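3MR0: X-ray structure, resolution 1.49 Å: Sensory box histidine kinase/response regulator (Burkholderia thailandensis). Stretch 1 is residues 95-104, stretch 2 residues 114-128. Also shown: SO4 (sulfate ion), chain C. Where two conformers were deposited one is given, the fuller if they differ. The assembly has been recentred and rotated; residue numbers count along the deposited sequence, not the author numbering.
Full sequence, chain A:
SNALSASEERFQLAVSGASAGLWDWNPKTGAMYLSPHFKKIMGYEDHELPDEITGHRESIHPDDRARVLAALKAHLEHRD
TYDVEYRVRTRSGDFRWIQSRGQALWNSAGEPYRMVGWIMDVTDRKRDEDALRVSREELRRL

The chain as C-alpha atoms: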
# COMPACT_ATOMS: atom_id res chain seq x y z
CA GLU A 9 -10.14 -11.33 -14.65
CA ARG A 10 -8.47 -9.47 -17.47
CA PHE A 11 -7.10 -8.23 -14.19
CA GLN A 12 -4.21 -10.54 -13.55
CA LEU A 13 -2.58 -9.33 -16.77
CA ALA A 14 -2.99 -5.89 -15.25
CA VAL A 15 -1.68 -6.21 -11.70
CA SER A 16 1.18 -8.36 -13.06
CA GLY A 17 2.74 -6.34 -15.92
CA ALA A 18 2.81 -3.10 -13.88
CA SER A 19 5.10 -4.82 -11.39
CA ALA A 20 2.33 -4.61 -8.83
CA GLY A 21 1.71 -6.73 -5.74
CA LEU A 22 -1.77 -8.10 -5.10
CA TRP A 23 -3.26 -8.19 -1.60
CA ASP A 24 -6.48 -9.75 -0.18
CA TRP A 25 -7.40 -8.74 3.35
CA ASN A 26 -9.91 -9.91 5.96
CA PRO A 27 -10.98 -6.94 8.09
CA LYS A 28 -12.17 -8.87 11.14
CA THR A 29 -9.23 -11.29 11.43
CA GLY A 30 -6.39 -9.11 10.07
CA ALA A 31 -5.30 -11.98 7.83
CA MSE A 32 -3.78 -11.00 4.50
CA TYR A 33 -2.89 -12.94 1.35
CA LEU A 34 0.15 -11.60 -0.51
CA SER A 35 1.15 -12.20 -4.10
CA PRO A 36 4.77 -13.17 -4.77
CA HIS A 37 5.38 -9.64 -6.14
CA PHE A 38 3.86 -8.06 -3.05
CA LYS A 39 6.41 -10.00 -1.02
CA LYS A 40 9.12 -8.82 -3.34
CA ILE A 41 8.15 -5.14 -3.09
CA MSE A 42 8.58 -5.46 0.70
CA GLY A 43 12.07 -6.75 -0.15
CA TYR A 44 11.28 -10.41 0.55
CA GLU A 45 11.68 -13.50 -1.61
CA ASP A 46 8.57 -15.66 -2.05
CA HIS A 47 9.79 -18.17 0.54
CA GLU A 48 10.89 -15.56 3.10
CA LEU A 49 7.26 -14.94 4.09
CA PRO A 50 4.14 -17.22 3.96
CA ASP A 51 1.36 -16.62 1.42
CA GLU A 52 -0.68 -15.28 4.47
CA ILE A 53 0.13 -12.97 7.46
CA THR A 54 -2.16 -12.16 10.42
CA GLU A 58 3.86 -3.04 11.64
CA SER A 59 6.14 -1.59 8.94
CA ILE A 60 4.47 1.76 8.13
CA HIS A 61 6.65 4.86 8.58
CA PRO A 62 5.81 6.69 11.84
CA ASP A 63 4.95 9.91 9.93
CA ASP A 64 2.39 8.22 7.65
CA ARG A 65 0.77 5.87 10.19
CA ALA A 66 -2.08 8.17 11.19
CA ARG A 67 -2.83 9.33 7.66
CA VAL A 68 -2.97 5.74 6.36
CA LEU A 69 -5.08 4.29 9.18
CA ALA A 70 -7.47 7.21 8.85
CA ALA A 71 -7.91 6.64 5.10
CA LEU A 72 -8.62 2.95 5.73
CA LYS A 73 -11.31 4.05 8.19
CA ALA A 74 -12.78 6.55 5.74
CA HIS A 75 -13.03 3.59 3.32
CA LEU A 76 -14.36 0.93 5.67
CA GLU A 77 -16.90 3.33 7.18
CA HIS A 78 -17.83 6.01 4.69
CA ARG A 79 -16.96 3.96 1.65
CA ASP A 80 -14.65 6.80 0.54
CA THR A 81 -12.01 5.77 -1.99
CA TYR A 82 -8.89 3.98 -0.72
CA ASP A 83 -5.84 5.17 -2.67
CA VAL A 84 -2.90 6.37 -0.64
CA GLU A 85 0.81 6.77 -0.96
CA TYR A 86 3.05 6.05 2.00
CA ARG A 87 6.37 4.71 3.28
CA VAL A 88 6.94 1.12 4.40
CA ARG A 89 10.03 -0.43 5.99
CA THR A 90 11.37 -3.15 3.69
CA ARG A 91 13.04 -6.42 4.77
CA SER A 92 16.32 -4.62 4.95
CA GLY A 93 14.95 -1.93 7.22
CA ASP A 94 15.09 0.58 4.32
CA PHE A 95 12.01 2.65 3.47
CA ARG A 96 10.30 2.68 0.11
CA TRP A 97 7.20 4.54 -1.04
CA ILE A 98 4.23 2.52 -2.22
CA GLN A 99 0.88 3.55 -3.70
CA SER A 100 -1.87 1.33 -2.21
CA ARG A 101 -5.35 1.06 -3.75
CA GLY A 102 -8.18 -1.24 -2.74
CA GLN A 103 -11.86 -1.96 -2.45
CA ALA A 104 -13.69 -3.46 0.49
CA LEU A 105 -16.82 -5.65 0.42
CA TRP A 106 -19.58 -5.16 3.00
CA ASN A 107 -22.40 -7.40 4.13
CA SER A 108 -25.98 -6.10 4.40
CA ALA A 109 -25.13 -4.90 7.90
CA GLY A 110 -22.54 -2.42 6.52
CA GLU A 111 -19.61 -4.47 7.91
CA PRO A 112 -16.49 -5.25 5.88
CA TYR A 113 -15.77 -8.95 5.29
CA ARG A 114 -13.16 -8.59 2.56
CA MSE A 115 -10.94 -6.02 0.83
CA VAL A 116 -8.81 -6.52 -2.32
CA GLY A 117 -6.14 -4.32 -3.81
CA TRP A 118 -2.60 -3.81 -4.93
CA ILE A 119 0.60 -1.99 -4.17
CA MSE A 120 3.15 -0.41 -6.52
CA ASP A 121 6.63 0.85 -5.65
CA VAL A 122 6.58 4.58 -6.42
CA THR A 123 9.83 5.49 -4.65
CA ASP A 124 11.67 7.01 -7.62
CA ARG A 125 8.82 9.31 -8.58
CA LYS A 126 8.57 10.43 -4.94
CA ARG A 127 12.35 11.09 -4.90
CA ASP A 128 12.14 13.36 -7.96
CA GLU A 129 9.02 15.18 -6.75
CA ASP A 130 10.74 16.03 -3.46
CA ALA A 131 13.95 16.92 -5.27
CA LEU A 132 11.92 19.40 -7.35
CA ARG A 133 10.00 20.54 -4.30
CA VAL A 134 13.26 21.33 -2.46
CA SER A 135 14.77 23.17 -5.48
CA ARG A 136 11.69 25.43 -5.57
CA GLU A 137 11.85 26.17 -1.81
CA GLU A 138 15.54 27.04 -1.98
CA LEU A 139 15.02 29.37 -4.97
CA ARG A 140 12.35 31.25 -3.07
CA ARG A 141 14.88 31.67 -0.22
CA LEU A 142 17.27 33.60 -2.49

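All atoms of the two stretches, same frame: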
# COMPACT_ATOMS: atom_id res chain seq x y z
N PHE A 95 13.36 2.23 3.82
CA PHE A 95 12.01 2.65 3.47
C PHE A 95 11.84 2.81 1.98
O PHE A 95 12.73 3.31 1.30
CB PHE A 95 11.62 3.93 4.21
CG PHE A 95 11.34 3.70 5.67
CD1 PHE A 95 12.33 3.86 6.62
CD2 PHE A 95 10.09 3.28 6.07
CE1 PHE A 95 12.08 3.62 7.97
CE2 PHE A 95 9.82 3.05 7.40
CZ PHE A 95 10.82 3.21 8.36
N ARG A 96 10.70 2.37 1.47
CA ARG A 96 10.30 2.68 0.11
C ARG A 96 8.90 3.31 0.13
O ARG A 96 8.14 3.11 1.07
CB ARG A 96 10.27 1.40 -0.75
CG ARG A 96 11.53 0.54 -0.70
CD ARG A 96 12.74 1.11 -1.49
NE ARG A 96 12.51 1.15 -2.94
CZ ARG A 96 13.42 1.47 -3.86
NH1 ARG A 96 13.08 1.47 -5.14
NH2 ARG A 96 14.67 1.77 -3.50
N TRP A 97 8.56 4.06 -0.91
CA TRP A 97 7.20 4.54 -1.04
C TRP A 97 6.41 3.54 -1.86
O TRP A 97 6.90 3.02 -2.86
CB TRP A 97 7.15 5.88 -1.76
CG TRP A 97 7.62 7.04 -0.96
CD1 TRP A 97 8.92 7.45 -0.79
CD2 TRP A 97 6.81 7.96 -0.24
NE1 TRP A 97 8.96 8.56 0.01
CE2 TRP A 97 7.67 8.90 0.36
CE3 TRP A 97 5.44 8.08 -0.03
CZ2 TRP A 97 7.20 9.95 1.15
CZ3 TRP A 97 4.97 9.14 0.77
CH2 TRP A 97 5.85 10.05 1.33
N ILE A 98 5.18 3.28 -1.43
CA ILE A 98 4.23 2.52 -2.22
C ILE A 98 2.95 3.35 -2.42
O ILE A 98 2.58 4.16 -1.56
CB ILE A 98 3.85 1.16 -1.56
CG1 ILE A 98 3.34 1.36 -0.11
CG2 ILE A 98 5.00 0.18 -1.60
CD1 ILE A 98 2.87 0.06 0.56
N GLN A 99 2.29 3.15 -3.56
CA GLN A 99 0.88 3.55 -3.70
C GLN A 99 0.03 2.31 -3.40
O GLN A 99 0.32 1.23 -3.93
CB GLN A 99 0.59 4.06 -5.11
CG GLN A 99 -0.88 4.33 -5.35
CD GLN A 99 -1.18 4.67 -6.79
OE1 GLN A 99 -0.45 4.28 -7.69
NE2 GLN A 99 -2.28 5.39 -7.01
N SER A 100 -0.98 2.44 -2.54
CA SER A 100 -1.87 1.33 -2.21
C SER A 100 -3.30 1.72 -2.55
O SER A 100 -3.79 2.77 -2.14
CB SER A 100 -1.76 0.91 -0.74
OG SER A 100 -2.50 -0.26 -0.45
N ARG A 101 -3.97 0.84 -3.31
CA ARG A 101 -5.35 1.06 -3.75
C ARG A 101 -6.16 -0.21 -3.54
O ARG A 101 -5.68 -1.31 -3.79
CB ARG A 101 -5.37 1.48 -5.22
CG ARG A 101 -6.72 1.86 -5.76
CD ARG A 101 -6.64 2.21 -7.26
NE ARG A 101 -5.86 3.43 -7.53
CZ ARG A 101 -5.76 4.01 -8.72
NH1 ARG A 101 -6.39 3.50 -9.77
NH2 ARG A 101 -5.03 5.11 -8.87
N GLY A 102 -7.39 -0.07 -3.08
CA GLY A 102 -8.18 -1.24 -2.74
C GLY A 102 -9.64 -0.95 -2.56
O GLY A 102 -10.05 0.20 -2.46
N GLN A 103 -10.42 -2.03 -2.51
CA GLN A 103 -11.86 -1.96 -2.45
C GLN A 103 -12.36 -3.03 -1.51
O GLN A 103 -12.08 -4.22 -1.71
CB GLN A 103 -12.48 -2.17 -3.83
CG GLN A 103 -14.01 -2.15 -3.81
CD GLN A 103 -14.56 -0.80 -3.38
OE1 GLN A 103 -14.29 0.20 -4.03
NE2 GLN A 103 -15.31 -0.76 -2.30
N ALA A 104 -13.09 -2.59 -0.50
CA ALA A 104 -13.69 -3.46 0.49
C ALA A 104 -15.05 -4.01 0.01
O ALA A 104 -15.65 -3.48 -0.91
CB ALA A 104 -13.86 -2.69 1.79
N ARG A 114 -14.28 -8.37 3.46
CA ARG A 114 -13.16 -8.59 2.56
C ARG A 114 -12.70 -7.26 2.02
O ARG A 114 -13.45 -6.31 2.04
CB ARG A 114 -13.57 -9.52 1.40
CG ARG A 114 -12.43 -10.02 0.52
CD ARG A 114 -12.95 -10.89 -0.58
NE ARG A 114 -11.87 -11.47 -1.37
CZ ARG A 114 -12.06 -12.31 -2.39
NH1 ARG A 114 -13.28 -12.68 -2.73
NH2 ARG A 114 -11.02 -12.78 -3.05
N MSE A 115 -11.45 -7.19 1.56
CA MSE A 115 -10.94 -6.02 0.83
C MSE A 115 -9.76 -6.46 -0.09
O MSE A 115 -8.82 -7.12 0.35
CB MSE A 115 -10.52 -4.92 1.81
CG MSE A 115 -10.21 -3.59 1.14
SE MSE A 115 -9.45 -2.28 2.39
CE MSE A 115 -9.23 -0.76 1.19
N VAL A 116 -9.83 -6.09 -1.36
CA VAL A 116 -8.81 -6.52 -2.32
C VAL A 116 -8.15 -5.33 -2.98
O VAL A 116 -8.81 -4.36 -3.31
CB VAL A 116 -9.40 -7.41 -3.41
CG1 VAL A 116 -8.29 -7.95 -4.28
CG2 VAL A 116 -10.20 -8.54 -2.80
N GLY A 117 -6.85 -5.42 -3.19
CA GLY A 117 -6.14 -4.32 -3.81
C GLY A 117 -4.73 -4.67 -4.20
O GLY A 117 -4.33 -5.82 -4.26
N TRP A 118 -3.96 -3.63 -4.49
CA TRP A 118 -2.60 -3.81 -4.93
C TRP A 118 -1.67 -2.78 -4.31
O TRP A 118 -2.10 -1.82 -3.68
CB TRP A 118 -2.53 -3.74 -6.46
CG TRP A 118 -3.26 -2.56 -7.12
CD1 TRP A 118 -4.50 -2.60 -7.72
CD2 TRP A 118 -2.79 -1.21 -7.29
NE1 TRP A 118 -4.82 -1.37 -8.22
CE2 TRP A 118 -3.79 -0.50 -7.98
CE3 TRP A 118 -1.62 -0.53 -6.91
CZ2 TRP A 118 -3.67 0.85 -8.29
CZ3 TRP A 118 -1.49 0.82 -7.22
CH2 TRP A 118 -2.51 1.49 -7.91
N ILE A 119 -0.38 -3.00 -4.49
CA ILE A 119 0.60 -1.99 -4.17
C ILE A 119 1.55 -1.85 -5.36
O ILE A 119 1.79 -2.80 -6.09
CB ILE A 119 1.38 -2.31 -2.87
CG1 ILE A 119 2.14 -3.64 -2.99
CG2 ILE A 119 0.45 -2.30 -1.68
CD1 ILE A 119 3.15 -3.87 -1.87
N MSE A 120 2.08 -0.64 -5.56
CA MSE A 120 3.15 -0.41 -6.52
C MSE A 120 4.26 0.37 -5.84
O MSE A 120 3.96 1.21 -4.98
CB MSE A 120 2.65 0.35 -7.75
CG MSE A 120 1.91 -0.53 -8.73
SE MSE A 120 1.75 0.29 -10.49
CE MSE A 120 0.34 1.56 -10.14
N ASP A 121 5.50 0.09 -6.20
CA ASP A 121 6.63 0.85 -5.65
C ASP A 121 6.78 2.12 -6.44
O ASP A 121 7.13 2.07 -7.61
CB ASP A 121 7.95 0.07 -5.70
CG ASP A 121 9.04 0.74 -4.89
OD1 ASP A 121 9.33 1.93 -5.13
OD2 ASP A 121 9.59 0.12 -3.96
N VAL A 122 6.52 3.26 -5.79
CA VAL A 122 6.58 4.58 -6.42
C VAL A 122 7.72 5.44 -5.85
O VAL A 122 7.65 6.67 -5.89
CB VAL A 122 5.23 5.35 -6.32
CG1 VAL A 122 4.11 4.60 -7.06
CG2 VAL A 122 4.86 5.63 -4.86
N THR A 123 8.76 4.79 -5.34
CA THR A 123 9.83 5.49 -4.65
C THR A 123 10.49 6.53 -5.52
O THR A 123 10.62 7.67 -5.10
CB THR A 123 10.90 4.52 -4.09
OG1 THR A 123 10.26 3.57 -3.23
CG2 THR A 123 11.94 5.27 -3.27
N ASP A 124 10.91 6.13 -6.72
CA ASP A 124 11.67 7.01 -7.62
C ASP A 124 10.93 8.26 -8.06
O ASP A 124 11.52 9.32 -8.18
CB ASP A 124 12.19 6.25 -8.85
CG ASP A 124 13.44 5.49 -8.55
OD1 ASP A 124 14.00 5.71 -7.47
OD2 ASP A 124 13.87 4.67 -9.40
N ARG A 125 9.63 8.13 -8.32
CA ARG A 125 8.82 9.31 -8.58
C ARG A 125 8.81 10.21 -7.36
O ARG A 125 8.93 11.42 -7.51
CB ARG A 125 7.38 8.97 -8.97
CG ARG A 125 6.48 10.21 -8.90
CD ARG A 125 5.20 10.04 -9.67
NE ARG A 125 4.51 8.80 -9.31
CZ ARG A 125 3.67 8.69 -8.29
NH1 ARG A 125 3.40 9.73 -7.52
NH2 ARG A 125 3.12 7.52 -8.04
N LYS A 126 8.66 9.63 -6.17
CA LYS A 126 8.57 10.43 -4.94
C LYS A 126 9.90 11.15 -4.64
O LYS A 126 9.90 12.27 -4.09
CB LYS A 126 8.06 9.60 -3.75
CG LYS A 126 6.64 9.04 -3.90
CD LYS A 126 5.58 10.11 -3.82
CE LYS A 126 5.71 10.90 -2.57
NZ LYS A 126 4.65 11.96 -2.52
N ARG A 127 11.00 10.51 -5.01
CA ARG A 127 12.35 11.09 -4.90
C ARG A 127 12.47 12.34 -5.76
O ARG A 127 12.98 13.36 -5.31
CB ARG A 127 13.43 10.07 -5.33
CG ARG A 127 13.68 8.91 -4.34
CD ARG A 127 14.45 7.74 -4.99
NE ARG A 127 14.99 6.79 -4.00
CZ ARG A 127 15.31 5.52 -4.25
NH1 ARG A 127 15.15 5.01 -5.46
NH2 ARG A 127 15.78 4.75 -3.28
N ASP A 128 12.03 12.24 -7.01
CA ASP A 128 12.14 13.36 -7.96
C ASP A 128 11.15 14.52 -7.67
O ASP A 128 11.47 15.69 -7.82
CB ASP A 128 12.05 12.84 -9.42
CG ASP A 128 13.28 12.04 -9.82
OD1 ASP A 128 14.34 12.15 -9.16
OD2 ASP A 128 13.20 11.29 -10.81
S SO4 C . 5.14 5.49 -11.06
O1 SO4 C . 5.64 6.78 -11.52
O2 SO4 C . 6.22 4.64 -10.58
O3 SO4 C . 4.21 5.73 -9.98
O4 SO4 C . 4.45 4.78 -12.13

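The strongest polar contacts gather where strand 114-121 gives way to the helix. Arg 96 NE donates a hydrogen bond to Asp 121 OD2 at 3.3 Å, and the opposite charges make this pair a salt bridge. The other carboxylate oxygen, Asp 121 OD1, accepts from Thr 123 OG1 at 2.7 Å and from Thr 123 N at 2.9 Å. That hydroxyl oxygen also serves the facing strand: Trp 97 N donates to Thr 123 OG1 at 2.9 Å. The side chain of Thr 123 thus extends the backbone ladder by one step, beyond the bond from Val 122 N to Trp 97 O at 3.0 Å.

From there the strands run antiparallel. Gln 99 pairs with Met 120, Arg 101 with Trp 118 and Gln 103 with Val 116, each through two backbone hydrogen bonds. The bond from Arg 101 N to Trp 118 O is the longest of the six at 3.3 Å. The strands come closest at the non-hydrogen-bonded pairs. At Gly 117 a CB would clash with the backbone of Arg 101 and Gly 102, so the missing side chain permits the close approach: Gly 102 CA lies 3.8 Å from Gly 117 CA.

Side chains alternate between the sheet faces. Arg 101 lies over the ring face of Trp 118, with CD 3.4 Å from CZ2. Gln 99 OE1 meets the edge of that ring, 3.5 Å from Trp 118 CH2. On the other face, Ile 98 CD1 packs 4.1 Å from Ile 119 CG2, and Ala 104 CB sits 3.8 Å from Met 115 CG, a selenomethionine.

The helix adds its own cover. Lys 126 lies across the face of Trp 97, with CG 3.7 Å from Trp 97 CG. Lys 126 CE makes a CH-pi contact with the six-membered ring of Trp 97, and Lys 126 NZ adds a cation-pi interaction over the same ring.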